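Side-chain contact in abietadiene synthase, chloroplastic (PDB 3S9V), which is a chloroplastic terpene synthase, a largely alpha-helical enzyme with a metal-binding domain of that family: residues A420-W425 with D769-E774. Residues are numbered along the deposited sequence; the frame is centred on the assembly and turned at random.
Sequences ALKYPW and DMEIKE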
ATOM      1  N   ALA A 420       6.219   4.746   4.412  1.00 23.45           N
ATOM      2  CA  ALA A 420       6.202   3.299   4.580  1.00 27.02           C
ATOM      3  C   ALA A 420       7.182   2.799   5.629  1.00 26.49           C
ATOM      4  O   ALA A 420       6.887   1.846   6.343  1.00 28.51           O
ATOM      5  CB  ALA A 420       6.482   2.611   3.248  1.00 25.32           C
ATOM      6  N   LEU A 421       8.347   3.432   5.728  1.00 25.85           N
ATOM      7  CA  LEU A 421       9.340   3.003   6.703  1.00 24.35           C
ATOM      8  C   LEU A 421       9.043   3.467   8.119  1.00 26.42           C
ATOM      9  O   LEU A 421       9.268   2.724   9.076  1.00 25.84           O
ATOM     10  CB  LEU A 421      10.743   3.461   6.290  1.00 25.82           C
ATOM     11  CG  LEU A 421      11.339   2.649   5.133  1.00 29.56           C
ATOM     12  CD1 LEU A 421      12.714   3.184   4.766  1.00 28.69           C
ATOM     13  CD2 LEU A 421      11.431   1.187   5.544  1.00 25.81           C
ATOM     14  N   LYS A 422       8.526   4.684   8.260  1.00 25.08           N
ATOM     15  CA  LYS A 422       8.222   5.202   9.586  1.00 27.25           C
ATOM     16  C   LYS A 422       6.848   4.748  10.081  1.00 27.34           C
ATOM     17  O   LYS A 422       6.663   4.504  11.272  1.00 27.02           O
ATOM     18  CB  LYS A 422       8.307   6.730   9.591  1.00 32.56           C
ATOM     19  CG  LYS A 422       8.285   7.347  10.977  1.00 35.95           C
ATOM     20  CD  LYS A 422       8.451   8.853  10.900  1.00 42.44           C
ATOM     21  CE  LYS A 422       8.465   9.484  12.280  1.00 45.65           C
ATOM     22  NZ  LYS A 422       8.614  10.965  12.191  1.00 50.41           N
ATOM     23  N   TYR A 423       5.889   4.624   9.167  1.00 28.34           N
ATOM     24  CA  TYR A 423       4.540   4.192   9.531  1.00 27.35           C
ATOM     25  C   TYR A 423       4.113   2.907   8.817  1.00 28.01           C
ATOM     26  O   TYR A 423       3.232   2.929   7.943  1.00 25.86           O
ATOM     27  CB  TYR A 423       3.541   5.310   9.233  1.00 29.11           C
ATOM     28  CG  TYR A 423       3.835   6.584   9.996  1.00 27.47           C
ATOM     29  CD1 TYR A 423       3.720   6.629  11.385  1.00 25.58           C
ATOM     30  CD2 TYR A 423       4.270   7.730   9.332  1.00 25.73           C
ATOM     31  CE1 TYR A 423       4.037   7.785  12.102  1.00 33.51           C
ATOM     32  CE2 TYR A 423       4.590   8.893  10.038  1.00 36.95           C
ATOM     33  CZ  TYR A 423       4.473   8.913  11.422  1.00 39.76           C
ATOM     34  OH  TYR A 423       4.801  10.054  12.122  1.00 45.89           O
ATOM     35  N   PRO A 424       4.740   1.769   9.178  1.00 26.33           N
ATOM     36  CA  PRO A 424       4.440   0.460   8.589  1.00 28.14           C
ATOM     37  C   PRO A 424       3.008   0.043   8.901  1.00 28.51           C
ATOM     38  O   PRO A 424       2.296   0.722   9.636  1.00 26.87           O
ATOM     39  CB  PRO A 424       5.435  -0.480   9.275  1.00 27.91           C
ATOM     40  CG  PRO A 424       6.540   0.408   9.692  1.00 29.99           C
ATOM     41  CD  PRO A 424       5.835   1.651  10.155  1.00 23.59           C
ATOM     42  N   TRP A 425       2.622  -1.096   8.338  1.00 29.01           N
ATOM     43  CA  TRP A 425       1.306  -1.703   8.506  1.00 26.05           C
ATOM     44  C   TRP A 425       0.666  -1.491   9.892  1.00 25.42           C
ATOM     45  O   TRP A 425      -0.371  -0.841  10.029  1.00 25.42           O
ATOM     46  CB  TRP A 425       1.453  -3.201   8.212  1.00 25.38           C
ATOM     47  CG  TRP A 425       0.238  -4.053   8.425  1.00 18.90           C
ATOM     48  CD1 TRP A 425       0.148  -5.150   9.224  1.00 18.20           C
ATOM     49  CD2 TRP A 425      -1.030  -3.926   7.774  1.00 16.59           C
ATOM     50  NE1 TRP A 425      -1.097  -5.724   9.111  1.00 22.35           N
ATOM     51  CE2 TRP A 425      -1.841  -4.991   8.227  1.00 17.16           C
ATOM     52  CE3 TRP A 425      -1.560  -3.017   6.846  1.00 17.92           C
ATOM     53  CZ2 TRP A 425      -3.152  -5.175   7.790  1.00 11.78           C
ATOM     54  CZ3 TRP A 425      -2.867  -3.201   6.407  1.00 23.29           C
ATOM     55  CH2 TRP A 425      -3.648  -4.274   6.882  1.00 19.59           C
ATOM     56  N   ASP A 769       4.995  14.066  22.404  1.00 97.57           N
ATOM     57  CA  ASP A 769       3.667  14.656  22.259  1.00 95.68           C
ATOM     58  C   ASP A 769       3.554  15.577  21.043  1.00 93.26           C
ATOM     59  O   ASP A 769       2.448  15.930  20.619  1.00 93.35           O
ATOM     60  CB  ASP A 769       3.297  15.420  23.532  1.00 97.28           C
ATOM     61  CG  ASP A 769       3.300  14.531  24.764  1.00 99.07           C
ATOM     62  OD1 ASP A 769       2.983  15.030  25.863  1.00100.06           O
ATOM     63  OD2 ASP A 769       3.621  13.330  24.632  1.00 99.98           O
ATOM     64  N   MET A 770       4.698  15.963  20.487  1.00 89.87           N
ATOM     65  CA  MET A 770       4.722  16.822  19.310  1.00 86.15           C
ATOM     66  C   MET A 770       4.237  15.991  18.125  1.00 82.24           C
ATOM     67  O   MET A 770       3.571  16.498  17.218  1.00 81.75           O
ATOM     68  CB  MET A 770       6.144  17.326  19.051  1.00 89.80           C
ATOM     69  CG  MET A 770       6.241  18.380  17.958  1.00 94.94           C
ATOM     70  SD  MET A 770       5.327  19.889  18.354  1.00 99.61           S
ATOM     71  CE  MET A 770       6.559  20.793  19.313  1.00 98.67           C
ATOM     72  N   GLU A 771       4.581  14.705  18.144  1.00 77.52           N
ATOM     73  CA  GLU A 771       4.163  13.785  17.092  1.00 71.64           C
ATOM     74  C   GLU A 771       2.642  13.691  17.066  1.00 64.14           C
ATOM     75  O   GLU A 771       2.022  13.850  16.016  1.00 61.26           O
ATOM     76  CB  GLU A 771       4.765  12.397  17.333  1.00 75.73           C
ATOM     77  CG  GLU A 771       6.230  12.284  16.945  1.00 84.08           C
ATOM     78  CD  GLU A 771       6.426  12.161  15.443  1.00 88.48           C
ATOM     79  OE1 GLU A 771       5.846  12.972  14.690  1.00 90.42           O
ATOM     80  OE2 GLU A 771       7.167  11.252  15.013  1.00 89.60           O
ATOM     81  N   ILE A 772       2.044  13.429  18.225  1.00 60.44           N
ATOM     82  CA  ILE A 772       0.593  13.328  18.326  1.00 58.34           C
ATOM     83  C   ILE A 772      -0.019  14.596  17.748  1.00 54.96           C
ATOM     84  O   ILE A 772      -0.893  14.535  16.886  1.00 54.24           O
ATOM     85  CB  ILE A 772       0.122  13.170  19.797  1.00 60.84           C
ATOM     86  CG1 ILE A 772       0.620  11.843  20.377  1.00 65.52           C
ATOM     87  CG2 ILE A 772      -1.396  13.211  19.869  1.00 61.55           C
ATOM     88  CD1 ILE A 772       2.100  11.813  20.679  1.00 70.56           C
ATOM     89  N   LYS A 773       0.456  15.742  18.228  1.00 52.48           N
ATOM     90  CA  LYS A 773      -0.019  17.044  17.763  1.00 50.84           C
ATOM     91  C   LYS A 773      -0.117  17.051  16.227  1.00 48.23           C
ATOM     92  O   LYS A 773      -1.126  17.470  15.646  1.00 45.81           O
ATOM     93  CB  LYS A 773       0.956  18.129  18.240  1.00 55.02           C
ATOM     94  CG  LYS A 773       0.559  19.565  17.925  1.00 62.12           C
ATOM     95  CD  LYS A 773      -0.602  20.039  18.788  1.00 70.17           C
ATOM     96  CE  LYS A 773      -0.918  21.512  18.530  1.00 71.71           C
ATOM     97  NZ  LYS A 773      -2.062  22.014  19.350  1.00 71.07           N
ATOM     98  N   GLU A 774       0.939  16.564  15.581  1.00 45.72           N
ATOM     99  CA  GLU A 774       1.016  16.502  14.124  1.00 44.29           C
ATOM    100  C   GLU A 774      -0.068  15.607  13.511  1.00 41.33           C
ATOM    101  O   GLU A 774      -0.669  15.954  12.492  1.00 36.62           O
ATOM    102  CB  GLU A 774       2.410  16.004  13.717  1.00 49.50           C
ATOM    103  CG  GLU A 774       2.662  15.863  12.219  1.00 64.57           C
ATOM    104  CD  GLU A 774       2.592  17.184  11.477  1.00 73.08           C
ATOM    105  OE1 GLU A 774       3.096  18.197  12.010  1.00 77.93           O
ATOM    106  OE2 GLU A 774       2.046  17.205  10.353  1.00 78.69           O
TER
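Lys-422 and Glu-771 reach for each other from opposite directions and meet in a salt bridge at the protein surface, the ammonium NZ lying 3.2 Å from the carboxylate OE2. The backbones stay far apart, 12.1 Å between the CA atoms of the same two residues, a gap that the long lysine and glutamate side chains can bridge. Lysine suits its end: CG stands anti to the backbone N (chi1 -168°) and every later torsion is extended, which carries the charge straight out from the last turn of its helix. Glutamate suits the other because its flexible chain can turn the carboxylate to the ammonium: Glu-771 bends at chi2 (-77°), and its OE2 accepts the N-H of Lys-422 through the syn lone pair, on OE1's side. CE of Lys-422 also touches OE2 of Glu-771, at 3.5 Å.

Tyr-423, just past the end of the helix, runs beside the chain of Lys-422, whose CG lies 4.1 Å above one face of the ring, nearer its edge than its centre. Its ring plane is turned 56° from the carboxylate of Glu-771, and the hydroxyl OH comes no nearer than 3.9 Å to OE2, a loose approach without a bond. That hydroxyl is engaged instead with His-775 NE2, so tyrosine offers both a flat flank for CG of Lys-422 and a polar end for the facing helix.

This small surface contact is interhelical packing: the salt bridge ties the C-terminal end of helix 413-422 to the first turns of helix 768-781, near the chain's end, and the Tyr-423 to His-775 hydrogen bond adds a second link, while Leu-421 packs against helix 381-397.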